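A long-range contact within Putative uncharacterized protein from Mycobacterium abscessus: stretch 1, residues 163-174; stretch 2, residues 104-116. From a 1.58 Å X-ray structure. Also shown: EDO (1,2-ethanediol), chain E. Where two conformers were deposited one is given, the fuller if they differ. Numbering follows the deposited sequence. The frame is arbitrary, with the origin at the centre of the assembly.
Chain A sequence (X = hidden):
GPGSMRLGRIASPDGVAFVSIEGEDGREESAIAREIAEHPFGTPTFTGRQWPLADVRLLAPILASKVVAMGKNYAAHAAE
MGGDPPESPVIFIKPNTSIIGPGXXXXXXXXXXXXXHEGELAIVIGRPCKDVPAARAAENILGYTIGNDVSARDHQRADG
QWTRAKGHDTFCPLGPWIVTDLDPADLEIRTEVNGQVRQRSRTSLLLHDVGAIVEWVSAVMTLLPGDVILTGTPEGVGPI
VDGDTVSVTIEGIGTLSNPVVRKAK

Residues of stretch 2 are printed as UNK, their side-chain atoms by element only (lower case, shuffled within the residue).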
# COMPACT_ATOMS: atom_id res chain seq x y z
N THR A 163 2.87 -15.93 -6.42
CA THR A 163 3.79 -15.60 -5.33
C THR A 163 5.15 -15.13 -5.82
O THR A 163 5.63 -14.09 -5.39
CB THR A 163 4.00 -16.76 -4.35
OG1 THR A 163 2.75 -17.09 -3.73
CG2 THR A 163 4.99 -16.37 -3.25
N ARG A 164 5.77 -15.89 -6.72
CA ARG A 164 7.07 -15.43 -7.22
C ARG A 164 6.94 -14.10 -7.95
O ARG A 164 7.71 -13.16 -7.70
CB ARG A 164 7.74 -16.46 -8.14
CG ARG A 164 8.95 -15.90 -8.89
CD ARG A 164 9.77 -16.96 -9.59
NE ARG A 164 9.10 -17.52 -10.75
CZ ARG A 164 9.61 -17.59 -11.98
NH1 ARG A 164 10.81 -17.09 -12.27
NH2 ARG A 164 8.90 -18.17 -12.95
N ALA A 165 5.97 -14.02 -8.86
CA ALA A 165 5.74 -12.82 -9.66
C ALA A 165 5.64 -11.55 -8.84
O ALA A 165 6.10 -10.48 -9.26
CB ALA A 165 4.48 -12.99 -10.49
N LYS A 166 5.01 -11.67 -7.67
CA LYS A 166 4.73 -10.51 -6.82
C LYS A 166 5.67 -10.40 -5.63
O LYS A 166 5.56 -9.45 -4.85
CB LYS A 166 3.28 -10.59 -6.35
CG LYS A 166 2.29 -10.39 -7.49
CD LYS A 166 0.90 -10.61 -7.01
CE LYS A 166 -0.12 -10.38 -8.11
NZ LYS A 166 -0.30 -8.94 -8.48
N GLY A 167 6.61 -11.33 -5.52
CA GLY A 167 7.39 -11.49 -4.29
C GLY A 167 8.86 -11.12 -4.35
O GLY A 167 9.59 -11.29 -3.36
N HIS A 168 9.32 -10.64 -5.50
CA HIS A 168 10.69 -10.19 -5.66
C HIS A 168 10.99 -9.02 -4.71
O HIS A 168 10.12 -8.19 -4.43
CB HIS A 168 10.96 -9.76 -7.10
CG HIS A 168 10.82 -10.87 -8.09
ND1 HIS A 168 11.83 -11.78 -8.34
CD2 HIS A 168 9.80 -11.21 -8.91
CE1 HIS A 168 11.42 -12.64 -9.26
NE2 HIS A 168 10.19 -12.32 -9.62
N ASP A 169 12.21 -8.96 -4.18
CA ASP A 169 12.62 -7.81 -3.40
C ASP A 169 12.31 -6.53 -4.22
O ASP A 169 12.49 -6.51 -5.44
CB ASP A 169 14.11 -7.86 -3.07
CG ASP A 169 14.48 -8.86 -1.97
OD1 ASP A 169 13.64 -9.63 -1.47
OD2 ASP A 169 15.69 -8.87 -1.61
N THR A 170 11.83 -5.51 -3.51
CA THR A 170 11.43 -4.19 -4.06
C THR A 170 10.07 -4.14 -4.76
O THR A 170 9.66 -3.07 -5.18
CB THR A 170 12.51 -3.52 -4.99
OG1 THR A 170 12.44 -4.06 -6.32
CG2 THR A 170 13.90 -3.66 -4.42
N PHE A 171 9.36 -5.26 -4.84
CA PHE A 171 8.07 -5.27 -5.54
C PHE A 171 6.86 -4.80 -4.70
O PHE A 171 5.73 -4.92 -5.15
CB PHE A 171 7.79 -6.64 -6.18
CG PHE A 171 8.46 -6.85 -7.52
CD1 PHE A 171 9.61 -6.16 -7.90
CD2 PHE A 171 7.91 -7.76 -8.41
CE1 PHE A 171 10.19 -6.38 -9.14
CE2 PHE A 171 8.49 -7.98 -9.65
CZ PHE A 171 9.62 -7.29 -10.01
N CYS A 172 7.11 -4.25 -3.51
CA CYS A 172 6.03 -3.60 -2.74
C CYS A 172 6.40 -2.21 -2.22
O CYS A 172 6.53 -1.99 -1.01
CB CYS A 172 5.58 -4.50 -1.57
SG CYS A 172 3.93 -4.03 -0.96
N PRO A 173 6.51 -1.23 -3.14
CA PRO A 173 6.53 0.16 -2.67
C PRO A 173 5.36 0.45 -1.74
O PRO A 173 4.22 0.05 -2.03
CB PRO A 173 6.42 0.97 -3.96
CG PRO A 173 7.00 0.07 -5.02
CD PRO A 173 6.66 -1.32 -4.61
N LEU A 174 5.66 1.14 -0.64
CA LEU A 174 4.69 1.48 0.37
C LEU A 174 5.01 2.87 0.94
O LEU A 174 6.16 3.14 1.28
CB LEU A 174 4.74 0.43 1.48
CG LEU A 174 3.57 0.37 2.46
CD1 LEU A 174 2.30 -0.15 1.78
CD2 LEU A 174 3.94 -0.51 3.65
N UNK A 104 13.10 4.89 -3.36
CA UNK A 104 14.04 3.79 -3.61
C UNK A 104 13.67 3.11 -4.92
O UNK A 104 12.49 3.05 -5.28
c UNK A 104 16.28 3.16 -1.47
c UNK A 104 14.49 1.99 -0.17
c UNK A 104 14.79 3.07 -1.20
c UNK A 104 14.02 2.76 -2.48
N UNK A 105 14.66 2.59 -5.65
CA UNK A 105 14.32 2.00 -6.94
C UNK A 105 13.63 0.64 -6.84
O UNK A 105 13.99 -0.21 -6.02
c UNK A 105 15.67 1.86 -7.65
c UNK A 105 16.69 1.93 -6.60
c UNK A 105 16.12 2.70 -5.46
N UNK A 106 12.62 0.46 -7.68
CA UNK A 106 12.11 -0.86 -8.01
C UNK A 106 13.16 -1.51 -8.91
O UNK A 106 13.49 -0.98 -9.98
c UNK A 106 10.30 -2.14 -9.22
c UNK A 106 10.75 -0.76 -8.74
c UNK A 106 9.69 -0.13 -7.83
c UNK A 106 8.52 0.42 -8.60
N UNK A 107 13.71 -2.63 -8.45
CA UNK A 107 14.78 -3.32 -9.17
C UNK A 107 14.21 -4.46 -10.00
O UNK A 107 13.72 -5.46 -9.45
c UNK A 107 15.82 -3.88 -8.18
c UNK A 107 16.60 -2.82 -7.42
n UNK A 107 18.25 -1.08 -7.68
o UNK A 107 17.87 -2.45 -9.43
c UNK A 107 17.64 -2.10 -8.26
N UNK A 108 14.26 -4.31 -11.32
CA UNK A 108 13.71 -5.33 -12.19
C UNK A 108 14.65 -6.54 -12.23
O UNK A 108 15.83 -6.39 -12.58
c UNK A 108 13.48 -4.78 -13.60
c UNK A 108 12.56 -3.56 -13.70
c UNK A 108 12.35 -3.20 -15.17
c UNK A 108 11.22 -3.80 -12.99
N UNK A 109 14.14 -7.72 -11.87
CA UNK A 109 14.96 -8.93 -11.81
C UNK A 109 15.47 -9.37 -13.16
O UNK A 109 14.75 -9.26 -14.14
c UNK A 109 13.97 -9.99 -11.28
c UNK A 109 12.93 -9.26 -10.66
c UNK A 109 12.78 -7.99 -11.39
N UNK A 110 16.71 -9.90 -13.23
CA UNK A 110 17.18 -10.39 -14.52
C UNK A 110 16.34 -11.53 -15.10
O UNK A 110 16.34 -11.72 -16.31
c UNK A 110 18.81 -10.82 -12.80
c UNK A 110 17.70 -10.07 -12.15
c UNK A 110 18.62 -10.87 -14.24
N UNK A 111 15.62 -12.25 -14.24
CA UNK A 111 14.76 -13.34 -14.69
C UNK A 111 13.37 -12.89 -15.16
O UNK A 111 12.61 -13.71 -15.66
c UNK A 111 14.61 -14.38 -13.59
o UNK A 111 13.92 -13.86 -12.47
N UNK A 112 13.05 -11.61 -14.98
CA UNK A 112 11.73 -11.08 -15.34
C UNK A 112 11.79 -10.25 -16.61
O UNK A 112 12.59 -9.32 -16.71
c UNK A 112 11.17 -10.22 -14.21
N UNK A 113 10.93 -10.59 -17.57
CA UNK A 113 10.87 -9.90 -18.85
C UNK A 113 9.71 -8.90 -19.00
O UNK A 113 9.76 -8.04 -19.88
o UNK A 113 9.49 -11.56 -20.00
c UNK A 113 11.89 -11.94 -19.95
c UNK A 113 10.77 -10.91 -20.02
N UNK A 114 8.68 -9.01 -18.16
CA UNK A 114 7.50 -8.16 -18.28
C UNK A 114 6.97 -7.81 -16.90
O UNK A 114 6.29 -8.62 -16.27
o UNK A 114 4.33 -9.92 -20.58
c UNK A 114 5.18 -8.04 -19.34
o UNK A 114 3.05 -8.14 -20.39
c UNK A 114 6.40 -8.89 -19.06
c UNK A 114 4.12 -8.75 -20.16
N UNK A 115 7.28 -6.60 -16.43
CA UNK A 115 6.94 -6.18 -15.07
C UNK A 115 5.93 -5.04 -15.13
O UNK A 115 6.14 -4.07 -15.87
c UNK A 115 7.80 -5.27 -12.87
c UNK A 115 9.18 -6.93 -14.18
c UNK A 115 8.19 -5.76 -14.28
N UNK A 116 4.84 -5.15 -14.38
CA UNK A 116 3.76 -4.17 -14.41
C UNK A 116 3.56 -3.46 -13.08
O UNK A 116 3.81 -4.04 -12.02
c UNK A 116 1.41 -5.90 -18.10
n UNK A 116 1.18 -5.58 -16.84
c UNK A 116 2.37 -5.26 -16.22
n UNK A 116 2.70 -5.79 -18.33
c UNK A 116 2.44 -4.85 -14.79
c UNK A 116 3.32 -5.38 -17.17
C1 EDO E . 13.79 -16.25 -9.86
O1 EDO E . 12.81 -15.63 -10.69
C2 EDO E . 14.23 -17.55 -10.51
O2 EDO E . 14.97 -17.26 -11.71
O HOH W 1 14.18 -7.35 -7.49

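Position 104 carries four carbons forked at the second and lies beyond contact range of stretch 1: Leu 104. At 105, three carbons close a ring onto the backbone N; the CA-to-CB bond points away from stretch 1, and the side chain comes no nearer than 6.6 Å to it. This is Pro 105, and its part is played by the backbone, whose O lies 3.8 Å from CB of Thr 170.

Position 106 has four carbons, forked at the first, with one arm two carbons long, and they touch two apolar neighbours, Pro 173 and Phe 171. That is Ile 106: its CG1 is 3.9 Å from CG of Pro 173, its CG2 4.2 Å from CE1 of Phe 171.

Position 107 shows three carbons, the third bearing one O and one N, hence an amide; its first carbon nears Thr 170, but the end leads away. In Gln 107 the backbone makes the polar link: Gln 107 N donates to OG1 of Thr 170 at 2.9 Å and 162°.

At 108, four carbons forked at the second give Leu 108, whose CA-to-CB bond points away. At 109 three carbons again close onto N, one lying over a face of the His 168 ring and another against Phe 171: Pro 109. Its CG is 3.7 Å from the His 168 ring centroid, a CH-pi contact, while its CD meets CZ of Phe 171 at 3.5 Å. Position 110, a third such ring, is Pro 110, out of reach.

One carbon and one oxygen at 111, the oxygen near Arg 164 and His 168, make Ser 111. Its OG is 4.5 Å from NH1 of Arg 164, too far to bond directly; ethanediol O1, probably from the crystallisation liquor, bridges them, 2.7 Å from Ser 111 OG and 2.9 Å from Arg 164 NH1.

A lone carbon at 112 is Ala 112, whose N closes the type I turn on Pro 109 O at 3.0 Å. Three positions stay out of reach: 113, one carbon bearing an O and a C, is Thr 113; 114, three carbons ending in two oxygens, Glu 114; 116, a carbon and a five-membered ring with two nitrogens, His 116. Between them, 115 has one carbon bearing two more, one touching Phe 171: Val 115, its CG1 3.9 Å from Phe 171 CZ.

The rule is a greasy socket with a polar latch. Phe 171 packs against Ile 106, Pro 109 and Val 115. Beside it, Thr 170 OG1 accepts from Gln 107 N while donating to Asp 169 O at 2.6 Å, and a water donates to both Gln 107 O and Asp 169 O, each at 2.8 Å, joining carbonyls that cannot bond each other.

Stretch 2, residues 104-116: LPIQLPPSATEVH
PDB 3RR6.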